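Long-range contacts in D-lactate dehydrogenase (Fermentative) (Pseudomonas aeruginosa, PDB 5Z20), which probably catalyses the NADH-dependent reduction of pyruvate to D-lactate, as a member of the D-isomer specific 2-hydroxyacid dehydrogenase family: residues T227-D232 with L253-A258; D274-E279 with D294-R299; D281-D286 with V308-A313. All coordinates share one frame; numbering follows the deposited sequence.

Contact 1 of 3, residues T227-D232 with L253-A258; sequences TRHLID and LVNAAA. With NAI (1,4-dihydronicotinamide adenine dinucleotide), chain L.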
# COMPACT_ATOMS: atom_id res chain seq x y z
N THR B 227 3.06 -12.16 34.65
CA THR B 227 2.92 -12.45 33.21
C THR B 227 3.79 -11.56 32.37
O THR B 227 3.88 -11.73 31.17
CB THR B 227 1.44 -12.32 32.74
OG1 THR B 227 0.97 -11.01 33.05
CG2 THR B 227 0.59 -13.30 33.46
N ARG B 228 4.42 -10.59 33.01
CA ARG B 228 5.28 -9.69 32.32
C ARG B 228 6.41 -10.42 31.60
O ARG B 228 7.09 -11.21 32.18
CB ARG B 228 5.86 -8.68 33.30
CG ARG B 228 6.99 -7.84 32.76
CD ARG B 228 7.38 -6.71 33.75
NE ARG B 228 7.66 -5.54 32.99
CZ ARG B 228 8.76 -5.40 32.26
NH1 ARG B 228 9.71 -6.35 32.21
NH2 ARG B 228 8.89 -4.31 31.54
N HIS B 229 6.58 -10.21 30.30
CA HIS B 229 7.58 -10.99 29.47
C HIS B 229 7.42 -12.49 29.63
O HIS B 229 8.36 -13.25 29.51
CB HIS B 229 8.98 -10.48 29.73
CG HIS B 229 9.19 -9.10 29.23
ND1 HIS B 229 10.43 -8.55 29.05
CD2 HIS B 229 8.31 -8.16 28.79
CE1 HIS B 229 10.31 -7.32 28.58
NE2 HIS B 229 9.02 -7.06 28.43
N LEU B 230 6.19 -12.94 29.83
CA LEU B 230 5.95 -14.36 29.79
C LEU B 230 6.52 -15.03 28.51
O LEU B 230 7.09 -16.11 28.56
CB LEU B 230 4.45 -14.60 29.86
CG LEU B 230 4.06 -16.05 29.98
CD1 LEU B 230 4.35 -16.51 31.41
CD2 LEU B 230 2.62 -16.23 29.66
N ILE B 231 6.33 -14.42 27.35
CA ILE B 231 6.93 -14.94 26.13
C ILE B 231 8.26 -14.22 25.92
O ILE B 231 8.33 -13.07 25.43
CB ILE B 231 6.03 -14.82 24.90
CG1 ILE B 231 4.65 -15.46 25.14
CG2 ILE B 231 6.66 -15.46 23.69
CD1 ILE B 231 4.71 -16.91 25.49
N ASP B 232 9.32 -14.91 26.34
CA ASP B 232 10.68 -14.41 26.21
C ASP B 232 11.52 -15.32 25.31
O ASP B 232 11.00 -16.27 24.73
CB ASP B 232 11.34 -14.21 27.57
CG ASP B 232 11.41 -15.49 28.38
OD1 ASP B 232 11.33 -16.58 27.78
OD2 ASP B 232 11.53 -15.41 29.62
N LEU B 253 3.28 -8.53 27.78
CA LEU B 253 3.29 -10.00 27.91
C LEU B 253 4.39 -10.66 27.12
O LEU B 253 4.69 -11.84 27.33
CB LEU B 253 1.99 -10.59 27.43
CG LEU B 253 0.69 -10.21 28.17
CD1 LEU B 253 -0.50 -10.95 27.57
CD2 LEU B 253 0.77 -10.56 29.67
N VAL B 254 4.97 -9.95 26.15
CA VAL B 254 5.99 -10.56 25.31
C VAL B 254 7.22 -9.65 25.26
O VAL B 254 7.19 -8.41 25.49
CB VAL B 254 5.50 -10.75 23.83
CG1 VAL B 254 4.25 -11.57 23.78
CG2 VAL B 254 5.28 -9.42 23.15
N ASN B 255 8.35 -10.26 24.90
CA ASN B 255 9.53 -9.48 24.67
C ASN B 255 9.69 -9.37 23.20
O ASN B 255 10.13 -10.31 22.51
CB ASN B 255 10.71 -10.15 25.31
CG ASN B 255 12.03 -9.42 25.02
OD1 ASN B 255 12.21 -8.81 24.00
ND2 ASN B 255 12.92 -9.54 25.92
N ALA B 256 9.36 -8.21 22.68
CA ALA B 256 9.30 -8.09 21.23
C ALA B 256 10.65 -8.17 20.53
O ALA B 256 10.72 -8.63 19.41
CB ALA B 256 8.61 -6.77 20.86
N ALA B 257 11.75 -7.72 21.19
CA ALA B 257 13.12 -7.93 20.61
C ALA B 257 13.36 -9.41 20.38
O ALA B 257 13.94 -9.79 19.38
CB ALA B 257 14.26 -7.32 21.46
N ALA B 258 12.92 -10.25 21.28
CA ALA B 258 13.14 -11.71 21.07
C ALA B 258 12.25 -12.25 19.95
O ALA B 258 12.61 -13.17 19.24
CB ALA B 258 12.84 -12.44 22.36
PA NAI L . -10.53 -12.54 32.86
O1A NAI L . -10.10 -12.03 34.10
O2A NAI L . -11.88 -12.98 32.66
O5B NAI L . -9.59 -13.71 32.56
C5B NAI L . -8.21 -13.68 32.68
C4B NAI L . -7.72 -15.10 32.79
O4B NAI L . -6.32 -15.11 32.82
C3B NAI L . -8.27 -15.85 34.01
O3B NAI L . -8.66 -17.19 33.79
C2B NAI L . -7.04 -15.88 34.83
O2B NAI L . -6.95 -16.91 35.78
C1B NAI L . -5.94 -16.01 33.81
N9A NAI L . -4.64 -15.74 34.42
C8A NAI L . -4.42 -14.95 35.46
N7A NAI L . -3.18 -14.93 35.81
C5A NAI L . -2.54 -15.72 35.01
C6A NAI L . -1.15 -16.13 34.86
N6A NAI L . -0.22 -15.66 35.69
N1A NAI L . -0.86 -16.97 33.89
C2A NAI L . -1.80 -17.43 33.09
N3A NAI L . -3.07 -17.10 33.17
C4A NAI L . -3.50 -16.27 34.09
O3 NAI L . -10.07 -11.43 31.85
PN NAI L . -10.55 -11.23 30.38
O1N NAI L . -11.78 -10.54 30.41
O2N NAI L . -10.46 -12.47 29.70
O5D NAI L . -9.42 -10.29 29.95
C5D NAI L . -8.18 -10.74 29.51
C4D NAI L . -7.22 -9.61 29.19
O4D NAI L . -7.23 -9.20 27.85
C3D NAI L . -7.41 -8.35 29.98
O3D NAI L . -6.71 -8.37 31.20
C2D NAI L . -6.87 -7.28 29.07
O2D NAI L . -5.55 -6.94 29.35
C1D NAI L . -6.91 -7.87 27.69
N1N NAI L . -7.87 -7.17 26.87
C2N NAI L . -7.49 -6.70 25.70
C3N NAI L . -8.36 -6.04 24.86
C7N NAI L . -7.89 -5.51 23.52
O7N NAI L . -8.44 -4.62 23.01
N7N NAI L . -6.88 -6.01 22.88
C4N NAI L . -9.65 -5.82 25.33
C5N NAI L . -10.02 -6.30 26.55
C6N NAI L . -9.10 -6.99 27.31
O HOH W 1 12.76 -11.05 28.79
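Leu253, the residue with the most surface buried here, touches the loop 227-232 with its backbone carbonyl and with its isobutyl group. The carbonyl oxygen accepts the N-H of Ile231, an almost straight bond (3.1 Å from Ile231 N to Leu253 O, 177° at the hydrogen) lying in the carbonyl plane. The isobutyl group runs alongside Thr227 and points the same way, bringing Leu253 CD2 to 3.4 Å from Thr227 OG1. That hydroxyl is already engaged with Pro222 and Thr224, while Thr227 CG2, on the other branch, approaches the adenine amino group of the coenzyme (3.3 Å to NAI N6A).

A second backbone bond, from Asn255 N to Ile231 O (2.9 Å), completes a single beta bridge between Ile231 and Val254. Just ahead of the bridge the chain reverses in a type II turn from Thr227 to Leu230.

His229 and Asn255 form the polar flank. The imidazole is sandwiched: Arg228 NH1 sits over the centre of one face, and Asn255 CB covers the opposite face nearer the rim, a CH-pi contact 4.3 Å from the ring centroid. A hydrogen bond between His229 NE2 and Glu277 OE1 helps fix the ring's rotation. Asn255 CG stands anti to the backbone N (chi1 176°), which lets OD1 turn back to accept Ala258 N at 3.2 Å, the N-cap bond of helix 256-265. The ND2 end instead donates to a water that also makes a weak hydrogen bond with His229 ND1.

Asp232 likewise caps helix 233-238 through Arg235 N. Chemically, the bridge satisfies two backbone carbonyls, the side chains of Asn255 and Asp232 satisfy N-H groups in the first turns of two helices of the Rossmann-type domain, and the methyl of Thr227 packs against the adenine amino group while its hydroxyl is satisfied within the loop.

Contact 2 of 3, residues D274-E279 with D294-R299; sequences DVYEEE and DDVLAR. With NAI (1,4-dihydronicotinamide adenine dinucleotide), chain L.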
# COMPACT_ATOMS: atom_id res chain seq x y z
N ASP B 274 -2.21 -7.15 18.49
CA ASP B 274 -3.13 -6.00 18.61
C ASP B 274 -2.59 -5.00 19.64
O ASP B 274 -3.22 -4.00 19.91
CB ASP B 274 -4.52 -6.49 18.99
CG ASP B 274 -5.55 -5.43 18.94
OD1 ASP B 274 -5.62 -4.73 17.88
OD2 ASP B 274 -6.28 -5.19 19.95
N VAL B 275 -1.48 -5.34 20.29
CA VAL B 275 -0.91 -4.61 21.39
C VAL B 275 0.60 -4.63 21.31
O VAL B 275 1.20 -5.53 20.71
CB VAL B 275 -1.33 -5.15 22.77
CG1 VAL B 275 -2.83 -4.96 22.94
CG2 VAL B 275 -0.94 -6.62 22.94
N TYR B 276 1.20 -3.63 21.89
CA TYR B 276 2.66 -3.49 21.86
C TYR B 276 3.13 -2.82 23.17
O TYR B 276 2.51 -1.85 23.65
CB TYR B 276 3.12 -2.71 20.60
CG TYR B 276 4.61 -2.49 20.54
CD1 TYR B 276 5.51 -3.58 20.44
CD2 TYR B 276 5.15 -1.22 20.66
CE1 TYR B 276 6.89 -3.38 20.47
CE2 TYR B 276 6.51 -1.01 20.67
CZ TYR B 276 7.39 -2.09 20.58
OH TYR B 276 8.72 -1.91 20.63
N GLU B 277 4.27 -3.25 23.68
CA GLU B 277 4.74 -2.80 24.98
C GLU B 277 4.92 -1.30 25.08
O GLU B 277 4.49 -0.72 26.08
CB GLU B 277 6.02 -3.52 25.35
CG GLU B 277 6.60 -3.12 26.70
CD GLU B 277 7.56 -4.18 27.27
OE1 GLU B 277 7.89 -5.21 26.64
OE2 GLU B 277 8.02 -3.97 28.38
N GLU B 278 5.48 -0.66 24.08
CA GLU B 278 5.65 0.79 24.13
C GLU B 278 4.55 1.47 23.34
O GLU B 278 4.78 2.46 22.71
CB GLU B 278 7.00 1.24 23.58
CG GLU B 278 8.21 0.50 24.15
CD GLU B 278 8.28 0.55 25.67
OE1 GLU B 278 7.82 1.56 26.26
OE2 GLU B 278 8.71 -0.45 26.25
N GLU B 279 3.34 0.95 23.38
CA GLU B 279 2.31 1.58 22.54
C GLU B 279 1.77 2.89 23.10
O GLU B 279 1.08 3.62 22.36
CB GLU B 279 1.13 0.62 22.34
CG GLU B 279 0.31 0.34 23.59
CD GLU B 279 -0.87 -0.56 23.28
OE1 GLU B 279 -0.65 -1.78 23.07
OE2 GLU B 279 -2.03 -0.03 23.33
N ASP B 294 10.55 4.01 17.64
CA ASP B 294 10.75 2.71 18.29
C ASP B 294 11.29 1.66 17.31
O ASP B 294 10.61 1.26 16.37
CB ASP B 294 9.41 2.27 18.85
CG ASP B 294 9.54 1.02 19.71
OD1 ASP B 294 10.04 -0.01 19.29
OD2 ASP B 294 9.15 1.09 20.84
N ASP B 295 12.56 1.32 17.49
CA ASP B 295 13.27 0.45 16.57
C ASP B 295 12.64 -0.90 16.43
O ASP B 295 12.58 -1.49 15.35
CB ASP B 295 14.72 0.26 17.02
CG ASP B 295 15.56 1.52 16.90
OD1 ASP B 295 15.22 2.41 16.09
OD2 ASP B 295 16.59 1.60 17.61
N VAL B 296 12.19 -1.42 17.56
CA VAL B 296 11.70 -2.76 17.65
C VAL B 296 10.35 -2.83 16.92
O VAL B 296 10.15 -3.73 16.09
CB VAL B 296 11.58 -3.19 19.13
CG1 VAL B 296 10.75 -4.45 19.28
CG2 VAL B 296 13.01 -3.43 19.69
N LEU B 297 9.49 -1.86 17.16
CA LEU B 297 8.19 -1.85 16.43
C LEU B 297 8.42 -1.68 14.93
O LEU B 297 7.82 -2.38 14.12
CB LEU B 297 7.29 -0.76 16.91
CG LEU B 297 5.89 -0.75 16.28
CD1 LEU B 297 5.15 -2.03 16.48
CD2 LEU B 297 5.08 0.38 16.88
N ALA B 298 9.31 -0.78 14.54
CA ALA B 298 9.59 -0.58 13.10
C ALA B 298 10.02 -1.87 12.44
O ALA B 298 9.59 -2.20 11.35
CB ALA B 298 10.64 0.48 12.90
N ARG B 299 10.82 -2.67 13.13
CA ARG B 299 11.33 -3.90 12.55
C ARG B 299 10.21 -4.92 12.50
O ARG B 299 10.08 -5.66 11.52
CB ARG B 299 12.56 -4.35 13.40
CG ARG B 299 13.24 -5.64 12.94
CD ARG B 299 13.65 -5.50 11.49
NE ARG B 299 14.69 -6.45 11.12
CZ ARG B 299 14.68 -7.28 10.09
NH1 ARG B 299 13.64 -7.32 9.23
NH2 ARG B 299 15.74 -8.06 9.88
PA NAI L . -10.53 -12.54 32.86
O1A NAI L . -10.10 -12.03 34.10
O2A NAI L . -11.88 -12.98 32.66
O5B NAI L . -9.59 -13.71 32.56
C5B NAI L . -8.21 -13.68 32.68
C4B NAI L . -7.72 -15.10 32.79
O4B NAI L . -6.32 -15.11 32.82
C3B NAI L . -8.27 -15.85 34.01
O3B NAI L . -8.66 -17.19 33.79
C2B NAI L . -7.04 -15.88 34.83
O2B NAI L . -6.95 -16.91 35.78
C1B NAI L . -5.94 -16.01 33.81
N9A NAI L . -4.64 -15.74 34.42
C8A NAI L . -4.42 -14.95 35.46
N7A NAI L . -3.18 -14.93 35.81
C5A NAI L . -2.54 -15.72 35.01
C6A NAI L . -1.15 -16.13 34.86
N6A NAI L . -0.22 -15.66 35.69
N1A NAI L . -0.86 -16.97 33.89
C2A NAI L . -1.80 -17.43 33.09
N3A NAI L . -3.07 -17.10 33.17
C4A NAI L . -3.50 -16.27 34.09
O3 NAI L . -10.07 -11.43 31.85
PN NAI L . -10.55 -11.23 30.38
O1N NAI L . -11.78 -10.54 30.41
O2N NAI L . -10.46 -12.47 29.70
O5D NAI L . -9.42 -10.29 29.95
C5D NAI L . -8.18 -10.74 29.51
C4D NAI L . -7.22 -9.61 29.19
O4D NAI L . -7.23 -9.20 27.85
C3D NAI L . -7.41 -8.35 29.98
O3D NAI L . -6.71 -8.37 31.20
C2D NAI L . -6.87 -7.28 29.07
O2D NAI L . -5.55 -6.94 29.35
C1D NAI L . -6.91 -7.87 27.69
N1N NAI L . -7.87 -7.17 26.87
C2N NAI L . -7.49 -6.70 25.70
C3N NAI L . -8.36 -6.04 24.86
C7N NAI L . -7.89 -5.51 23.52
O7N NAI L . -8.44 -4.62 23.01
N7N NAI L . -6.88 -6.01 22.88
C4N NAI L . -9.65 -5.82 25.33
C5N NAI L . -10.02 -6.30 26.55
C6N NAI L . -9.10 -6.99 27.31
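The phenol ring of Tyr276 has Leu297 CB over one face, a CH-pi contact 4.2 Å from the centroid and offset toward the rim. At the ring's edge, close to its plane, lie Val296 CG1 and the carboxylate oxygen Asp294 OD2, which is 3.4 Å from Tyr276 CE2. The carboxylate itself is turned steeply against the ring, the two planes 74° apart.

Tyr276 and Asp294 approach from opposite directions, and Tyr276 OH donates to Asp294 OD1 at 2.7 Å, on the syn side but tilted 32° out of the carboxylate plane. The same oxygen takes the N-H of Leu297 (2.9 Å to Leu297 N), a donor standing above the carboxylate plane on the same face as the phenol. With Asp294 CG anti to the backbone N (chi1 -172°), one oxygen can thus serve as the N-cap of helix 295-302 and as anchor for the tyrosine. Two bonds on OD1 would hold the carboxylate's rotation and probably favour its charged form.

On the loop side, a type I turn from Tyr276 to Glu279 is braced by Glu279 OE1, which accepts Tyr276 N at 2.9 Å. At the start of the loop, just past strand 268-273, Asp274 OD2 accepts the carboxamide nitrogen of the coenzyme, NAI N7N. In the first turns of the helix, Asp295 and Arg299 form salt bridges with a second subunit. The whole is a loop at the carboxyl end of a Rossmann-fold strand, reaching from the nicotinamide site to a capped helix.

Contact 3 of 3, residues D281-D286 with V308-A313; sequences DIFFED and VTAHQA. With NAI (1,4-dihydronicotinamide adenine dinucleotide), chain L; OXM (oxamic acid), chain M.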
# COMPACT_ATOMS: atom_id res chain seq x y z
N ASP B 281 2.32 5.99 24.02
CA ASP B 281 2.43 7.29 23.40
C ASP B 281 2.40 7.28 21.90
O ASP B 281 2.76 8.27 21.32
CB ASP B 281 3.72 7.93 23.85
CG ASP B 281 3.62 8.39 25.27
OD1 ASP B 281 2.49 8.84 25.69
OD2 ASP B 281 4.63 8.25 25.98
N ILE B 282 2.09 6.15 21.28
CA ILE B 282 1.93 6.10 19.80
C ILE B 282 0.59 5.61 19.30
O ILE B 282 0.10 6.16 18.38
CB ILE B 282 3.01 5.35 19.06
CG1 ILE B 282 3.24 4.00 19.68
CG2 ILE B 282 4.33 6.14 19.13
CD1 ILE B 282 4.21 3.14 18.91
N PHE B 283 0.01 4.58 19.87
CA PHE B 283 -1.26 4.09 19.33
C PHE B 283 -2.41 5.10 19.50
O PHE B 283 -2.40 6.01 20.32
CB PHE B 283 -1.64 2.76 20.00
CG PHE B 283 -0.91 1.53 19.48
CD1 PHE B 283 0.20 1.60 18.64
CD2 PHE B 283 -1.37 0.31 19.83
CE1 PHE B 283 0.80 0.43 18.15
CE2 PHE B 283 -0.78 -0.87 19.36
CZ PHE B 283 0.32 -0.81 18.52
N PHE B 284 -3.41 4.89 18.69
CA PHE B 284 -4.58 5.72 18.57
C PHE B 284 -4.35 7.05 17.88
O PHE B 284 -5.21 7.83 17.82
CB PHE B 284 -5.35 5.84 19.90
CG PHE B 284 -5.59 4.54 20.58
CD1 PHE B 284 -6.47 3.62 20.06
CD2 PHE B 284 -4.94 4.22 21.72
CE1 PHE B 284 -6.69 2.42 20.68
CE2 PHE B 284 -5.14 3.02 22.33
CZ PHE B 284 -6.01 2.11 21.80
N GLU B 285 -3.18 7.26 17.33
CA GLU B 285 -2.91 8.49 16.63
C GLU B 285 -2.33 8.15 15.28
O GLU B 285 -1.65 7.19 15.13
CB GLU B 285 -1.89 9.36 17.38
CG GLU B 285 -2.12 9.63 18.85
CD GLU B 285 -0.80 9.61 19.65
OE1 GLU B 285 -0.64 8.80 20.60
OE2 GLU B 285 0.07 10.42 19.28
N ASP B 286 -2.55 9.00 14.30
CA ASP B 286 -1.84 8.88 13.07
C ASP B 286 -0.44 9.51 13.20
O ASP B 286 -0.33 10.72 13.16
CB ASP B 286 -2.56 9.66 11.97
CG ASP B 286 -1.88 9.51 10.61
OD1 ASP B 286 -0.79 8.88 10.48
OD2 ASP B 286 -2.45 10.00 9.66
N VAL B 308 0.10 -6.23 12.59
CA VAL B 308 -0.15 -5.43 13.76
C VAL B 308 -1.38 -4.59 13.53
O VAL B 308 -1.46 -3.88 12.52
CB VAL B 308 1.00 -4.46 14.03
CG1 VAL B 308 0.71 -3.58 15.23
CG2 VAL B 308 2.32 -5.20 14.28
N THR B 309 -2.34 -4.70 14.44
CA THR B 309 -3.44 -3.81 14.49
C THR B 309 -3.28 -2.99 15.74
O THR B 309 -2.71 -3.45 16.74
CB THR B 309 -4.79 -4.55 14.49
OG1 THR B 309 -4.83 -5.52 15.53
CG2 THR B 309 -5.02 -5.24 13.22
N ALA B 310 -3.75 -1.75 15.67
CA ALA B 310 -3.43 -0.76 16.72
C ALA B 310 -4.43 -0.77 17.87
O ALA B 310 -5.16 0.22 18.12
CB ALA B 310 -3.30 0.63 16.09
N HIS B 311 -4.46 -1.91 18.54
CA HIS B 311 -5.29 -2.08 19.74
C HIS B 311 -6.76 -1.82 19.48
O HIS B 311 -7.40 -0.99 20.15
CB HIS B 311 -4.78 -1.17 20.89
CG HIS B 311 -5.12 -1.68 22.23
ND1 HIS B 311 -4.28 -1.51 23.33
CD2 HIS B 311 -6.21 -2.33 22.69
CE1 HIS B 311 -4.84 -2.06 24.40
NE2 HIS B 311 -6.02 -2.55 24.04
N GLN B 312 -7.27 -2.51 18.48
CA GLN B 312 -8.65 -2.37 18.05
C GLN B 312 -9.44 -3.64 18.27
O GLN B 312 -10.56 -3.73 17.77
CB GLN B 312 -8.73 -1.96 16.54
CG GLN B 312 -8.12 -3.02 15.61
CD GLN B 312 -8.38 -2.75 14.12
OE1 GLN B 312 -7.53 -2.20 13.44
NE2 GLN B 312 -9.55 -3.09 13.65
N ALA B 313 -8.92 -4.60 19.04
CA ALA B 313 -9.71 -5.80 19.27
C ALA B 313 -11.06 -5.53 19.97
O ALA B 313 -12.03 -6.26 19.76
CB ALA B 313 -8.93 -6.80 20.09
PA NAI L . -10.53 -12.54 32.86
O1A NAI L . -10.10 -12.03 34.10
O2A NAI L . -11.88 -12.98 32.66
O5B NAI L . -9.59 -13.71 32.56
C5B NAI L . -8.21 -13.68 32.68
C4B NAI L . -7.72 -15.10 32.79
O4B NAI L . -6.32 -15.11 32.82
C3B NAI L . -8.27 -15.85 34.01
O3B NAI L . -8.66 -17.19 33.79
C2B NAI L . -7.04 -15.88 34.83
O2B NAI L . -6.95 -16.91 35.78
C1B NAI L . -5.94 -16.01 33.81
N9A NAI L . -4.64 -15.74 34.42
C8A NAI L . -4.42 -14.95 35.46
N7A NAI L . -3.18 -14.93 35.81
C5A NAI L . -2.54 -15.72 35.01
C6A NAI L . -1.15 -16.13 34.86
N6A NAI L . -0.22 -15.66 35.69
N1A NAI L . -0.86 -16.97 33.89
C2A NAI L . -1.80 -17.43 33.09
N3A NAI L . -3.07 -17.10 33.17
C4A NAI L . -3.50 -16.27 34.09
O3 NAI L . -10.07 -11.43 31.85
PN NAI L . -10.55 -11.23 30.38
O1N NAI L . -11.78 -10.54 30.41
O2N NAI L . -10.46 -12.47 29.70
O5D NAI L . -9.42 -10.29 29.95
C5D NAI L . -8.18 -10.74 29.51
C4D NAI L . -7.22 -9.61 29.19
O4D NAI L . -7.23 -9.20 27.85
C3D NAI L . -7.41 -8.35 29.98
O3D NAI L . -6.71 -8.37 31.20
C2D NAI L . -6.87 -7.28 29.07
O2D NAI L . -5.55 -6.94 29.35
C1D NAI L . -6.91 -7.87 27.69
N1N NAI L . -7.87 -7.17 26.87
C2N NAI L . -7.49 -6.70 25.70
C3N NAI L . -8.36 -6.04 24.86
C7N NAI L . -7.89 -5.51 23.52
O7N NAI L . -8.44 -4.62 23.01
N7N NAI L . -6.88 -6.01 22.88
C4N NAI L . -9.65 -5.82 25.33
C5N NAI L . -10.02 -6.30 26.55
C6N NAI L . -9.10 -6.99 27.31
C1 OXM M . -8.93 -2.97 26.19
N1 OXM M . -9.61 -2.33 25.24
O1 OXM M . -7.78 -3.34 26.02
C2 OXM M . -9.58 -3.23 27.47
O2 OXM M . -8.86 -3.45 28.48
O3 OXM M . -10.82 -3.22 27.54
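Phe283 and Phe284, the two central residues of a type II turn, carry this contact without a single hydrogen bond to the segment they cover. They press on the loop that leaves the last strand, 306-308, of the Rossmann-type sheet. That loop is itself sharply bent: Ala310 is the centre of an inverse gamma turn, and His311 follows with a positive phi of 58°.

The Phe283 ring lays one face on the backbone of Ala310, whose CA is 4.0 Å from the ring centroid in a CH-pi contact, and meets His311 CB at its edge. Phe283 CZ also reaches Val308 CG1 at 4.3 Å. Phe148 of a third subunit meets the Phe283 ring as well, which continues the packing into that neighbouring subunit.

Phe284 comes in differently. Its edge faces the carbonyl of His311, with CE1 3.5 Å from His311 O, while CZ touches His311 CB at 3.6 Å. The rings of Phe284 and His311 meet obliquely, their planes 38° apart.

Together the phenylalanines back the histidine, whose ring swings toward the ligands because CG stands roughly anti to the backbone N (chi1 -154°). His311 ND1 is hydrogen-bonded to Glu279 OE2, a pairing consistent with the His-Glu pair of this family's active sites. At the opposite end of the imidazole, His311 NE2 donates to oxamate, OXM O1, at 2.8 Å, with the oxygen lying in the ring plane.

Overall arrangement
All three contacts belong to the Rossmann-type part of the chain, around loops that follow strands of its parallel sheet. Contact 1 closes before contact 2 opens, whereas contacts 2 and 3 interleave along the sequence. Centres of contacts 1 and 2 lie about 12 Å apart, those of 2 and 3 about 10 Å, and those of 1 and 3 about 19 Å, so contact 2 bridges its neighbours. Glu277 joins it to the histidine of 227-232; Asp274 and Glu279 join it to Thr309 and His311. Polar links thus join the three contacts through contact 2, while the coenzyme is met at its adenine end by contact 1 and at its nicotinamide end by contacts 2 and 3, the last also reaching oxamate.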